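Local coordinates for ribosomal-protein-alanine acetyltransferase (Clostridium acetobutylicum, PDB 3DNS), which probably transfers an acetyl group to the N-terminal alanine of a ribosomal protein, this chain being the N-terminal, GNAT-type domain of the longer enzyme, at residues Asp39-Met51 / Leu75-Val88. Residues are numbered along the deposited sequence; the frame is centred on the assembly and turned at random.
Sequences DLNKDNRFCMFRM and LFKSNDINKVNIIV
Strands 46-51 and 83-88 run parallel, their axes 4.6 Å apart at closest, and exchange backbone hydrogen bonds from K83 N to R45 O at one end to M51 N to I87 O at the other. At the start of the pairing, R45 O also accepts N82 N (2.7 Å). The side chain of R45 points to the turn before strand 83-88: with the chain bent at chi3 (67°), NE donates to D80 O at 3.0 Å, while NH2 forms a salt bridge to D80 OD1 (2.9 Å), guanidinium and carboxylate planes being 25° apart. N82 CB lies over the centre of one guanidinium face, and a water joins R45 NH1 to N82 OD1.

Alternation then sorts the strand side chains between two faces. On one, F46 lies alongside the aliphatic part of K83, and N85 OD1 comes to the edge of its ring, 3.4 Å from F46 CE1; that oxygen also accepts K83 NZ, and E105 takes a salt bridge from K83 and a hydrogen bond from N85 ND2. Farther along, I87 CD1 sits over one face of the R50 guanidinium, off-centre toward the rim; R50 is salt-bridged to E121. On the other face, F49, its CG between backbone N and carbonyl carbon (chi1 61°), leans over the neighbouring strand, CZ on I86 CD1 (3.6 Å) and CE2 on V84 CG1, while L75 CD1 reaches the same CE2 from helix 61-78.

Together these pieces form a beta-alpha-beta crossover, as in the GNAT fold: helix 61-78 links the two parallel strands and packs M72 and F71 against F49, while antiparallel strands 31-41 and 117-127 flank the pair in the sheet.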
loop_
_atom_site.group_PDB
_atom_site.type_symbol
_atom_site.label_atom_id
_atom_site.label_comp_id
_atom_site.label_asym_id
_atom_site.label_seq_id
_atom_site.Cartn_x
_atom_site.Cartn_y
_atom_site.Cartn_z
ATOM N N ASP A 39 15.098 -17.655 -0.412
ATOM C CA ASP A 39 16.074 -18.688 -0.194
ATOM C C ASP A 39 16.421 -18.711 1.294
ATOM O O ASP A 39 16.671 -17.676 1.887
ATOM C CB ASP A 39 17.320 -18.413 -1.077
ATOM C CG ASP A 39 18.186 -19.635 -1.325
ATOM O OD1 ASP A 39 17.683 -20.796 -1.445
ATOM O OD2 ASP A 39 19.405 -19.402 -1.483
ATOM N N LEU A 40 16.434 -19.906 1.877
ATOM C CA LEU A 40 16.746 -20.096 3.288
ATOM C C LEU A 40 17.480 -21.403 3.376
ATOM O O LEU A 40 17.004 -22.429 2.876
ATOM C CB LEU A 40 15.458 -20.139 4.116
ATOM C CG LEU A 40 15.514 -20.350 5.629
ATOM C CD1 LEU A 40 16.222 -19.153 6.234
ATOM C CD2 LEU A 40 14.105 -20.586 6.282
ATOM N N ASN A 41 18.620 -21.376 4.032
ATOM C CA ASN A 41 19.457 -22.572 4.146
ATOM C C ASN A 41 20.129 -22.539 5.491
ATOM O O ASN A 41 21.036 -21.699 5.776
ATOM C CB ASN A 41 20.524 -22.574 3.033
ATOM C CG ASN A 41 21.232 -23.887 2.904
ATOM O OD1 ASN A 41 21.815 -24.399 3.854
ATOM N ND2 ASN A 41 21.202 -24.433 1.721
ATOM N N LYS A 42 19.698 -23.462 6.323
ATOM C CA LYS A 42 20.191 -23.532 7.675
ATOM C C LYS A 42 21.630 -24.001 7.734
ATOM O O LYS A 42 22.380 -23.540 8.572
ATOM C CB LYS A 42 19.242 -24.399 8.494
ATOM C CG LYS A 42 17.913 -23.705 8.665
ATOM C CD LYS A 42 16.834 -24.646 9.116
ATOM C CE LYS A 42 16.984 -25.104 10.567
ATOM N NZ LYS A 42 15.756 -25.734 11.123
ATOM N N ASP A 43 22.060 -24.901 6.853
ATOM C CA ASP A 43 23.495 -25.293 6.831
ATOM C C ASP A 43 24.394 -24.099 6.425
ATOM O O ASP A 43 25.476 -23.891 6.980
ATOM C CB ASP A 43 23.723 -26.510 5.918
ATOM C CG ASP A 43 22.930 -27.750 6.372
ATOM O OD1 ASP A 43 22.618 -27.932 7.579
ATOM O OD2 ASP A 43 22.608 -28.553 5.498
ATOM N N ASN A 44 23.921 -23.272 5.504
ATOM C CA ASN A 44 24.684 -22.073 5.140
ATOM C C ASN A 44 24.408 -20.882 6.029
ATOM O O ASN A 44 25.045 -19.826 5.898
ATOM C CB ASN A 44 24.442 -21.731 3.670
ATOM C CG ASN A 44 25.019 -22.787 2.726
ATOM O OD1 ASN A 44 24.471 -23.065 1.680
ATOM N ND2 ASN A 44 26.123 -23.356 3.101
ATOM N N ARG A 45 23.465 -21.051 6.935
ATOM C CA ARG A 45 22.994 -19.978 7.822
ATOM C C ARG A 45 22.661 -18.740 6.976
ATOM O O ARG A 45 23.049 -17.617 7.306
ATOM C CB ARG A 45 24.023 -19.686 8.952
ATOM C CG ARG A 45 24.393 -20.900 9.853
ATOM C CD ARG A 45 25.596 -20.619 10.785
ATOM N NE ARG A 45 25.144 -19.621 11.729
ATOM C CZ ARG A 45 25.870 -18.671 12.311
ATOM N NH1 ARG A 45 27.187 -18.553 12.112
ATOM N NH2 ARG A 45 25.238 -17.792 13.082
ATOM N N PHE A 46 21.976 -18.983 5.861
ATOM C CA PHE A 46 21.801 -17.979 4.788
ATOM C C PHE A 46 20.306 -17.754 4.595
ATOM O O PHE A 46 19.529 -18.704 4.559
ATOM C CB PHE A 46 22.475 -18.469 3.502
ATOM C CG PHE A 46 22.198 -17.596 2.266
ATOM C CD1 PHE A 46 22.755 -16.339 2.156
ATOM C CD2 PHE A 46 21.380 -18.040 1.265
ATOM C CE1 PHE A 46 22.501 -15.519 1.094
ATOM C CE2 PHE A 46 21.113 -17.233 0.167
ATOM C CZ PHE A 46 21.686 -15.961 0.080
ATOM N N CYS A 47 19.895 -16.496 4.532
ATOM C CA CYS A 47 18.519 -16.144 4.248
ATOM C C CYS A 47 18.504 -15.026 3.256
ATOM O O CYS A 47 19.118 -13.995 3.525
ATOM C CB CYS A 47 17.776 -15.664 5.509
ATOM S SG CYS A 47 16.042 -15.266 5.168
HETATM N N MSE A 48 17.780 -15.214 2.133
HETATM C CA MSE A 48 17.609 -14.196 1.077
HETATM C C MSE A 48 16.126 -13.991 0.916
HETATM O O MSE A 48 15.408 -14.967 0.780
HETATM C CB MSE A 48 18.200 -14.615 -0.285
HETATM C CG MSE A 48 17.899 -13.651 -1.399
HETATM SE SE MSE A 48 19.227 -13.771 -2.867
HETATM C CE MSE A 48 18.773 -15.602 -3.367
ATOM N N PHE A 49 15.687 -12.736 0.980
ATOM C CA PHE A 49 14.272 -12.403 0.756
ATOM C C PHE A 49 14.052 -11.215 -0.148
ATOM O O PHE A 49 14.952 -10.376 -0.355
ATOM C CB PHE A 49 13.524 -12.187 2.048
ATOM C CG PHE A 49 14.033 -11.070 2.909
ATOM C CD1 PHE A 49 13.492 -9.826 2.826
ATOM C CD2 PHE A 49 15.002 -11.302 3.870
ATOM C CE1 PHE A 49 13.912 -8.810 3.680
ATOM C CE2 PHE A 49 15.420 -10.286 4.717
ATOM C CZ PHE A 49 14.863 -9.032 4.594
ATOM N N ARG A 50 12.835 -11.169 -0.694
ATOM C CA ARG A 50 12.357 -10.053 -1.510
ATOM C C ARG A 50 11.422 -9.174 -0.673
ATOM O O ARG A 50 10.492 -9.699 -0.046
ATOM C CB ARG A 50 11.621 -10.550 -2.750
ATOM C CG ARG A 50 11.071 -9.414 -3.599
ATOM C CD ARG A 50 10.598 -9.912 -4.949
ATOM N NE ARG A 50 11.706 -10.132 -5.902
ATOM C CZ ARG A 50 12.142 -11.330 -6.267
ATOM N NH1 ARG A 50 11.621 -12.421 -5.733
ATOM N NH2 ARG A 50 13.105 -11.454 -7.149
HETATM N N MSE A 51 11.692 -7.866 -0.621
HETATM C CA MSE A 51 10.825 -6.963 0.129
HETATM C C MSE A 51 10.092 -6.045 -0.828
HETATM O O MSE A 51 10.698 -5.333 -1.572
HETATM C CB MSE A 51 11.587 -6.139 1.119
HETATM C CG MSE A 51 10.675 -5.239 1.961
HETATM SE SE MSE A 51 11.671 -4.317 3.448
HETATM C CE MSE A 51 12.642 -3.062 2.333
ATOM N N LEU A 75 16.288 -12.110 12.419
ATOM C CA LEU A 75 17.087 -13.088 11.659
ATOM C C LEU A 75 18.444 -13.405 12.280
ATOM O O LEU A 75 18.816 -14.605 12.435
ATOM C CB LEU A 75 17.255 -12.597 10.199
ATOM C CG LEU A 75 15.985 -12.569 9.274
ATOM C CD1 LEU A 75 16.329 -12.108 7.874
ATOM C CD2 LEU A 75 15.276 -13.882 9.154
ATOM N N PHE A 76 19.185 -12.352 12.627
ATOM C CA PHE A 76 20.515 -12.484 13.228
ATOM C C PHE A 76 20.525 -12.967 14.670
ATOM O O PHE A 76 21.395 -13.742 15.015
ATOM C CB PHE A 76 21.317 -11.175 13.156
ATOM C CG PHE A 76 21.652 -10.766 11.770
ATOM C CD1 PHE A 76 22.401 -11.606 10.944
ATOM C CD2 PHE A 76 21.212 -9.546 11.257
ATOM C CE1 PHE A 76 22.727 -11.232 9.658
ATOM C CE2 PHE A 76 21.557 -9.158 9.941
ATOM C CZ PHE A 76 22.285 -9.993 9.145
ATOM N N LYS A 77 19.604 -12.508 15.500
ATOM C CA LYS A 77 19.720 -12.738 16.922
ATOM C C LYS A 77 18.748 -13.730 17.480
ATOM O O LYS A 77 19.000 -14.276 18.531
ATOM C CB LYS A 77 19.569 -11.429 17.697
ATOM C CG LYS A 77 20.367 -10.309 17.074
ATOM C CD LYS A 77 21.814 -10.440 17.455
ATOM C CE LYS A 77 22.097 -9.793 18.758
ATOM N NZ LYS A 77 23.576 -9.705 18.841
ATOM N N SER A 78 17.629 -13.956 16.778
ATOM C CA SER A 78 16.627 -14.964 17.177
ATOM C C SER A 78 16.540 -16.139 16.218
ATOM O O SER A 78 15.790 -17.054 16.493
ATOM C CB SER A 78 15.258 -14.316 17.279
ATOM O OG SER A 78 15.298 -13.317 18.259
ATOM N N ASN A 79 17.311 -16.136 15.119
ATOM C CA ASN A 79 17.329 -17.257 14.176
ATOM C C ASN A 79 18.684 -17.816 13.699
ATOM O O ASN A 79 18.707 -18.660 12.828
ATOM C CB ASN A 79 16.470 -16.956 12.948
ATOM C CG ASN A 79 14.989 -16.904 13.260
ATOM O OD1 ASN A 79 14.472 -15.868 13.663
ATOM N ND2 ASN A 79 14.283 -18.020 13.021
ATOM N N ASP A 80 19.809 -17.416 14.246
ATOM C CA ASP A 80 21.080 -18.095 13.833
ATOM C C ASP A 80 21.496 -17.889 12.353
ATOM O O ASP A 80 22.246 -18.680 11.779
ATOM C CB ASP A 80 21.100 -19.610 14.169
ATOM C CG ASP A 80 22.595 -20.192 14.261
ATOM O OD1 ASP A 80 23.498 -19.452 14.779
ATOM O OD2 ASP A 80 22.851 -21.360 13.819
ATOM N N ILE A 81 21.058 -16.793 11.772
ATOM C CA ILE A 81 21.456 -16.438 10.414
ATOM C C ILE A 81 22.811 -15.769 10.453
ATOM O O ILE A 81 23.096 -15.012 11.352
ATOM C CB ILE A 81 20.340 -15.544 9.747
ATOM C CG1 ILE A 81 19.025 -16.354 9.700
ATOM C CG2 ILE A 81 20.720 -15.057 8.345
ATOM C CD1 ILE A 81 19.073 -17.677 8.895
ATOM N N ASN A 82 23.662 -16.087 9.500
ATOM C CA ASN A 82 24.941 -15.393 9.375
ATOM C C ASN A 82 24.956 -14.315 8.290
ATOM O O ASN A 82 25.614 -13.265 8.407
ATOM C CB ASN A 82 26.064 -16.414 9.118
ATOM C CG ASN A 82 27.420 -15.755 9.022
ATOM O OD1 ASN A 82 27.917 -15.200 9.998
ATOM N ND2 ASN A 82 27.983 -15.743 7.845
ATOM N N LYS A 83 24.267 -14.600 7.203
ATOM C CA LYS A 83 24.238 -13.740 6.057
ATOM C C LYS A 83 22.809 -13.587 5.587
ATOM O O LYS A 83 22.075 -14.577 5.413
ATOM C CB LYS A 83 25.088 -14.342 4.937
ATOM C CG LYS A 83 25.178 -13.519 3.654
ATOM C CD LYS A 83 25.864 -12.188 3.823
ATOM C CE LYS A 83 25.426 -11.184 2.687
ATOM N NZ LYS A 83 25.893 -11.632 1.365
ATOM N N VAL A 84 22.405 -12.328 5.446
ATOM C CA VAL A 84 21.136 -11.959 4.937
ATOM C C VAL A 84 21.304 -11.153 3.614
ATOM O O VAL A 84 22.086 -10.193 3.527
ATOM C CB VAL A 84 20.358 -11.131 5.988
ATOM C CG1 VAL A 84 19.076 -10.569 5.402
ATOM C CG2 VAL A 84 20.065 -11.993 7.284
ATOM N N ASN A 85 20.568 -11.561 2.595
ATOM C CA ASN A 85 20.391 -10.768 1.368
ATOM C C ASN A 85 18.940 -10.325 1.138
ATOM O O ASN A 85 18.017 -11.032 1.435
ATOM C CB ASN A 85 20.853 -11.528 0.130
ATOM C CG ASN A 85 22.325 -11.504 -0.011
ATOM O OD1 ASN A 85 23.027 -12.189 0.741
ATOM N ND2 ASN A 85 22.823 -10.660 -0.920
ATOM N N ILE A 86 18.801 -9.129 0.592
ATOM C CA ILE A 86 17.509 -8.453 0.361
ATOM C C ILE A 86 17.464 -7.997 -1.116
ATOM O O ILE A 86 18.377 -7.353 -1.627
ATOM C CB ILE A 86 17.293 -7.263 1.243
ATOM C CG1 ILE A 86 17.636 -7.630 2.710
ATOM C CG2 ILE A 86 15.816 -6.800 1.057
ATOM C CD1 ILE A 86 17.346 -6.521 3.873
ATOM N N ILE A 87 16.401 -8.431 -1.786
ATOM C CA ILE A 87 16.069 -8.068 -3.152
ATOM C C ILE A 87 14.931 -7.080 -3.051
ATOM O O ILE A 87 13.874 -7.370 -2.453
ATOM C CB ILE A 87 15.524 -9.298 -3.912
ATOM C CG1 ILE A 87 16.514 -10.472 -3.878
ATOM C CG2 ILE A 87 15.152 -8.897 -5.335
ATOM C CD1 ILE A 87 16.011 -11.742 -4.454
ATOM N N VAL A 88 15.130 -5.922 -3.665
ATOM C CA VAL A 88 14.133 -4.841 -3.701
ATOM C C VAL A 88 14.115 -4.180 -5.069
ATOM O O VAL A 88 15.145 -4.061 -5.750
ATOM C CB VAL A 88 14.399 -3.703 -2.669
ATOM C CG1 VAL A 88 14.136 -4.150 -1.291
ATOM C CG2 VAL A 88 15.813 -3.169 -2.764
HETATM O O HOH W 1 27.833 -15.763 12.504
#